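Long-range contacts in serine acetyltransferase (Neisseria gonorrhoeae, PDB 6WYE), which probably catalyses the transfer of an acetyl group from acetyl-CoA to L-serine, giving O-acetyl-L-serine in the first step of cysteine biosynthesis: residues A[190-196]-A[215-221]; A[154-158]-A[169-173]. All blocks are in the same frame, centred on the assembly; numbering follows the deposited sequence.

Contact 1: residues A[190-196]-A[215-221]; sequences GETAVLG and GDRHPKI. With LMR ((2S)-2-hydroxybutanedioic acid), chain I.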
loop_
_atom_site.group_PDB
_atom_site.type_symbol
_atom_site.label_atom_id
_atom_site.label_comp_id
_atom_site.label_asym_id
_atom_site.label_seq_id
_atom_site.Cartn_x
_atom_site.Cartn_y
_atom_site.Cartn_z
ATOM N N GLY A 190 -4.598 19.456 26.420
ATOM C CA GLY A 190 -4.653 20.635 25.580
ATOM C C GLY A 190 -3.408 21.509 25.638
ATOM O O GLY A 190 -2.420 21.201 26.305
ATOM N N GLU A 191 -3.515 22.674 24.983
ATOM C CA GLU A 191 -2.348 23.470 24.597
ATOM C C GLU A 191 -1.491 23.874 25.794
ATOM O O GLU A 191 -0.258 23.871 25.702
ATOM C CB GLU A 191 -2.802 24.727 23.839
ATOM C CG GLU A 191 -1.682 25.760 23.569
ATOM C CD GLU A 191 -2.158 26.981 22.766
ATOM O OE1 GLU A 191 -3.379 27.218 22.713
ATOM O OE2 GLU A 191 -1.316 27.698 22.177
ATOM N N THR A 192 -2.118 24.244 26.917
ATOM C CA THR A 192 -1.393 24.762 28.074
ATOM C C THR A 192 -1.333 23.763 29.222
ATOM O O THR A 192 -1.004 24.140 30.348
ATOM C CB THR A 192 -2.011 26.075 28.561
ATOM O OG1 THR A 192 -3.327 25.833 29.071
ATOM C CG2 THR A 192 -2.091 27.086 27.430
ATOM N N ALA A 193 -1.626 22.494 28.959
ATOM C CA ALA A 193 -1.527 21.468 29.990
ATOM C C ALA A 193 -0.068 21.214 30.354
ATOM O O ALA A 193 0.821 21.255 29.499
ATOM C CB ALA A 193 -2.170 20.170 29.509
ATOM N N VAL A 194 0.177 20.961 31.635
ATOM C CA VAL A 194 1.511 20.652 32.128
ATOM C C VAL A 194 1.418 19.427 33.018
ATOM O O VAL A 194 0.586 19.381 33.927
ATOM C CB VAL A 194 2.145 21.819 32.910
ATOM C CG1 VAL A 194 3.536 21.412 33.396
ATOM C CG2 VAL A 194 2.221 23.070 32.053
ATOM N N LEU A 195 2.262 18.437 32.753
ATOM C CA LEU A 195 2.333 17.238 33.576
ATOM C C LEU A 195 3.722 17.141 34.188
ATOM O O LEU A 195 4.722 17.220 33.467
ATOM C CB LEU A 195 2.046 15.980 32.758
ATOM C CG LEU A 195 0.584 15.590 32.590
ATOM C CD1 LEU A 195 -0.031 16.520 31.568
ATOM C CD2 LEU A 195 0.537 14.145 32.128
ATOM N N GLY A 196 3.774 16.957 35.511
ATOM C CA GLY A 196 5.015 16.735 36.228
ATOM C C GLY A 196 5.544 15.333 36.002
ATOM O O GLY A 196 5.311 14.722 34.953
ATOM N N GLY A 215 -4.354 31.958 26.335
ATOM C CA GLY A 215 -3.731 31.996 27.645
ATOM C C GLY A 215 -3.925 30.701 28.402
ATOM O O GLY A 215 -4.623 29.778 27.966
ATOM N N ASP A 216 -3.283 30.647 29.573
ATOM C CA ASP A 216 -3.307 29.481 30.451
ATOM C C ASP A 216 -4.738 29.078 30.760
ATOM O O ASP A 216 -5.489 29.852 31.358
ATOM C CB ASP A 216 -2.563 29.788 31.760
ATOM C CG ASP A 216 -1.142 29.266 31.770
ATOM O OD1 ASP A 216 -0.605 28.982 30.677
ATOM O OD2 ASP A 216 -0.558 29.131 32.873
ATOM N N ARG A 217 -5.109 27.850 30.370
ATOM C CA ARG A 217 -6.496 27.426 30.537
ATOM C C ARG A 217 -6.656 25.918 30.705
ATOM O O ARG A 217 -7.793 25.434 30.625
ATOM C CB ARG A 217 -7.340 27.899 29.338
ATOM C CG ARG A 217 -6.918 27.276 28.018
ATOM C CD ARG A 217 -7.562 27.984 26.823
ATOM N NE ARG A 217 -7.229 27.290 25.588
ATOM C CZ ARG A 217 -6.110 27.486 24.897
ATOM N NH1 ARG A 217 -5.207 28.364 25.312
ATOM N NH2 ARG A 217 -5.888 26.801 23.787
ATOM N N HIS A 218 -5.577 25.162 30.884
ATOM C CA HIS A 218 -5.577 23.720 31.084
ATOM C C HIS A 218 -4.909 23.368 32.410
ATOM O O HIS A 218 -4.150 24.173 32.964
ATOM C CB HIS A 218 -4.848 23.009 29.933
ATOM C CG HIS A 218 -5.479 23.227 28.591
ATOM N ND1 HIS A 218 -5.157 24.297 27.777
ATOM C CD2 HIS A 218 -6.399 22.501 27.911
ATOM C CE1 HIS A 218 -5.849 24.217 26.652
ATOM N NE2 HIS A 218 -6.616 23.140 26.709
ATOM N N PRO A 219 -5.172 22.174 32.949
ATOM C CA PRO A 219 -4.632 21.817 34.267
ATOM C C PRO A 219 -3.120 21.690 34.264
ATOM O O PRO A 219 -2.475 21.439 33.243
ATOM C CB PRO A 219 -5.284 20.463 34.576
ATOM C CG PRO A 219 -6.462 20.397 33.676
ATOM C CD PRO A 219 -6.124 21.167 32.452
ATOM N N LYS A 220 -2.556 21.878 35.447
ATOM C CA LYS A 220 -1.162 21.560 35.718
ATOM C C LYS A 220 -1.139 20.506 36.811
ATOM O O LYS A 220 -1.703 20.714 37.891
ATOM C CB LYS A 220 -0.388 22.816 36.101
ATOM C CG LYS A 220 -0.772 23.974 35.210
ATOM C CD LYS A 220 0.356 24.949 34.969
ATOM C CE LYS A 220 -0.147 26.071 34.067
ATOM N NZ LYS A 220 0.747 27.258 34.002
ATOM N N ILE A 221 -0.528 19.358 36.508
ATOM C CA ILE A 221 -0.575 18.173 37.354
ATOM C C ILE A 221 0.778 18.008 38.044
ATOM O O ILE A 221 1.823 17.966 37.378
ATOM C CB ILE A 221 -0.921 16.912 36.537
ATOM C CG1 ILE A 221 -2.126 17.166 35.612
ATOM C CG2 ILE A 221 -1.143 15.726 37.472
ATOM C CD1 ILE A 221 -3.455 17.325 36.324
HETATM C C1 LMR I . -8.913 24.800 24.120
HETATM O O1A LMR I . -9.127 25.321 25.172
HETATM O O1B LMR I . -7.900 24.935 23.503
HETATM C C2 LMR I . -10.012 23.896 23.547
HETATM O O2 LMR I . -9.614 23.248 22.366
HETATM C C3 LMR I . -10.484 22.870 24.582
HETATM C C4 LMR I . -9.361 21.947 25.016
HETATM O O4A LMR I . -8.273 22.123 24.570
HETATM O O4B LMR I . -9.612 21.061 25.767
HETATM O O HOH W 1 -2.515 26.198 32.151
#

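Contact 2: residues A[154-158]-A[169-173]; sequences AYFLQ and IHPAA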
loop_
_atom_site.group_PDB
_atom_site.type_symbol
_atom_site.label_atom_id
_atom_site.label_comp_id
_atom_site.label_asym_id
_atom_site.label_seq_id
_atom_site.Cartn_x
_atom_site.Cartn_y
_atom_site.Cartn_z
ATOM N N ALA A 154 4.046 19.708 13.230
ATOM C CA ALA A 154 3.567 19.237 14.524
ATOM C C ALA A 154 2.051 19.096 14.540
ATOM O O ALA A 154 1.523 18.173 15.166
ATOM C CB ALA A 154 4.039 20.158 15.652
ATOM N N TYR A 155 1.331 20.002 13.869
ATOM C CA TYR A 155 -0.123 19.861 13.784
ATOM C C TYR A 155 -0.516 18.655 12.935
ATOM O O TYR A 155 -1.477 17.948 13.262
ATOM C CB TYR A 155 -0.750 21.133 13.209
ATOM C CG TYR A 155 -0.681 22.311 14.149
ATOM C CD1 TYR A 155 -0.847 22.146 15.519
ATOM C CD2 TYR A 155 -0.470 23.596 13.664
ATOM C CE1 TYR A 155 -0.793 23.227 16.385
ATOM C CE2 TYR A 155 -0.414 24.681 14.520
ATOM C CZ TYR A 155 -0.579 24.495 15.870
ATOM O OH TYR A 155 -0.520 25.584 16.709
ATOM N N PHE A 156 0.197 18.425 11.827
ATOM C CA PHE A 156 -0.030 17.227 11.025
ATOM C C PHE A 156 0.128 15.976 11.879
ATOM O O PHE A 156 -0.709 15.067 11.836
ATOM C CB PHE A 156 0.933 17.206 9.838
ATOM C CG PHE A 156 0.803 15.977 8.968
ATOM C CD1 PHE A 156 1.454 14.790 9.303
ATOM C CD2 PHE A 156 0.035 16.014 7.816
ATOM C CE1 PHE A 156 1.327 13.666 8.512
ATOM C CE2 PHE A 156 -0.091 14.890 7.005
ATOM C CZ PHE A 156 0.550 13.712 7.360
ATOM N N LEU A 157 1.191 15.921 12.685
ATOM C CA LEU A 157 1.417 14.735 13.501
ATOM C C LEU A 157 0.456 14.654 14.681
ATOM O O LEU A 157 0.103 13.551 15.095
ATOM C CB LEU A 157 2.867 14.705 13.993
ATOM C CG LEU A 157 3.874 14.502 12.848
ATOM C CD1 LEU A 157 5.339 14.694 13.299
ATOM C CD2 LEU A 157 3.668 13.139 12.182
ATOM N N GLN A 158 0.030 15.794 15.244
ATOM C CA GLN A 158 -0.992 15.748 16.294
ATOM C C GLN A 158 -2.240 15.044 15.787
ATOM O O GLN A 158 -2.824 14.202 16.477
ATOM C CB GLN A 158 -1.357 17.157 16.768
ATOM C CG GLN A 158 -2.557 17.207 17.747
ATOM C CD GLN A 158 -3.073 18.620 17.986
ATOM O OE1 GLN A 158 -2.667 19.557 17.308
ATOM N NE2 GLN A 158 -3.980 18.773 18.946
ATOM N N ILE A 169 -3.027 15.060 21.943
ATOM C CA ILE A 169 -2.183 15.903 22.782
ATOM C C ILE A 169 -1.683 17.071 21.933
ATOM O O ILE A 169 -1.012 16.867 20.914
ATOM C CB ILE A 169 -1.009 15.120 23.388
ATOM C CG1 ILE A 169 -1.509 13.906 24.185
ATOM C CG2 ILE A 169 -0.147 16.040 24.266
ATOM C CD1 ILE A 169 -0.392 12.908 24.499
ATOM N N HIS A 170 -1.994 18.287 22.365
ATOM C CA HIS A 170 -1.514 19.473 21.672
ATOM C C HIS A 170 0.011 19.535 21.729
ATOM O O HIS A 170 0.596 19.254 22.773
ATOM C CB HIS A 170 -2.109 20.732 22.314
ATOM C CG HIS A 170 -1.924 21.965 21.490
ATOM N ND1 HIS A 170 -0.731 22.655 21.444
ATOM C CD2 HIS A 170 -2.766 22.610 20.645
ATOM C CE1 HIS A 170 -0.851 23.680 20.614
ATOM N NE2 HIS A 170 -2.076 23.677 20.118
ATOM N N PRO A 171 0.684 19.899 20.635
ATOM C CA PRO A 171 2.162 19.902 20.646
ATOM C C PRO A 171 2.774 20.777 21.723
ATOM O O PRO A 171 3.930 20.536 22.115
ATOM C CB PRO A 171 2.526 20.426 19.245
ATOM C CG PRO A 171 1.333 20.221 18.437
ATOM C CD PRO A 171 0.148 20.345 19.342
ATOM N N ALA A 172 2.047 21.790 22.209
ATOM C CA ALA A 172 2.556 22.683 23.239
ATOM C C ALA A 172 2.438 22.112 24.650
ATOM O O ALA A 172 3.046 22.662 25.573
ATOM C CB ALA A 172 1.836 24.036 23.156
ATOM N N ALA A 173 1.700 21.020 24.845
ATOM C CA ALA A 173 1.599 20.426 26.170
ATOM C C ALA A 173 2.973 19.960 26.646
ATOM O O ALA A 173 3.796 19.485 25.854
ATOM C CB ALA A 173 0.623 19.248 26.152
HETATM O O HOH W 2 -3.362 24.958 17.836
HETATM O O HOH W 3 -2.481 13.769 19.318
#

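Contact 1: residues A[190-196]-A[215-221]
Gly215 enters the contact through its carbonyl, which faces the methyl CG2 of Thr192 and accepts a hydrogen bond from NH1 of Arg217. Asp216 follows with OD1 beside CB of Thr192, while its OD2 pairs with NZ of Lys220. At Arg217 the backbone N gives an almost straight bond to Thr192 OG1 (3.0 Å, 172°). Its side chain then runs out extended to the bound (2S)-2-hydroxybutanedioic acid, where NE donates to O1A and NH2 to O1B of one carboxylate. NH2 also forms a salt bridge with OE1 of Glu191 at 2.8 Å, in the guanidinium plane and on the anti lone pair, although the Glu191 carboxylate plane stands at 87° to the guanidinium. These in-plane partners fix the rotation of the guanidinium. His218 is gripped at both nitrogens: ND1 lies 2.7 Å from Thr192 OG1, and NE2 donates to O4A of the ligand at 2.9 Å. CA of Gly190 packs over the ring face, a CH-pi contact 3.7 Å from the centroid. From Pro219 the chains pair in parallel, Pro219 O accepting from Val194 N, Ile221 N donating to Val194 O (2.8 Å), and Ile221 O accepting from Gly196 N. Such short parallel strands on successive coils belong to the left-handed beta-helix of hexapeptide-repeat acyltransferases, here bearing a ligand pocket completed by Gly209 and by Asp117, Asp182 and His183 of the second subunit.

Contact 2: residues A[154-158]-A[169-173]
Gln158 reaches from helix 151-165 across the segment 169-173, lying extended with CG anti to the backbone N (chi1 173°). Its CB, directed toward that segment, begins 4.2 Å from O of Ile169. CG comes closer to that carbonyl oxygen, at 3.5 Å, and CD then passes beside CD of Pro171. At the amide the two ends part: OE1 sits 3.6 Å from Pro171 CD, whereas NE2 lies against CA of His170 and donates its hydrogen bond to the carboxylate of Asp168, just before the segment. The amide is thus laid across the start of this segment, with its N-H end held by an acidic partner. The backbone O of Gln158 accepts a bond from a water that in turn accepts from N of Ile169, bridging the helix and the end of strand 168-169.

One helical turn earlier, CB of Ala154 packs against CB and CG of Pro171. CD1 of Tyr155 nears Pro171 CG, while the ring edge at CE1 meets His170 NE2 at 4.0 Å. The two rings form an offset edge-to-face pair, their planes 72° apart, with the tyrosine edge toward the histidine face. A second water lies 2.9 Å from His170 NE2 and bonds weakly to Tyr155 OH. ND1 of His170 accepts from N of Ala172 at 3.0 Å, which helps to set the ring's rotation within the type I turn that closes with Ala173 N bonded to His170 O. Here the last long helix of the N-terminal helical region packs on the first corner of the left-handed beta-helix, the junction between the two parts of serine acetyltransferases.

Overall arrangement
Contact 2 closes before contact 1 opens along the chain, and the two touch: Glu191 CA packs 3.5 Å from CG of His170, and Glu191 O lies 3.3 Å from Ala172 CB. Contact 2 is buried and joins a helix to the beta-helix mainly through apolar and aromatic packing, the side chain of Gln158, and bridging waters. Contact 1, partly buried, joins two coils within the beta-helix itself; it combines parallel backbone bonds with charged and polar side chains, and has an exposed fringe at Gly215 and Asp216. Contact 1 holds the ligand directly, whereas the side chain of His170 in contact 2 stands about 6 Å from it. Both contacts also meet the second subunit.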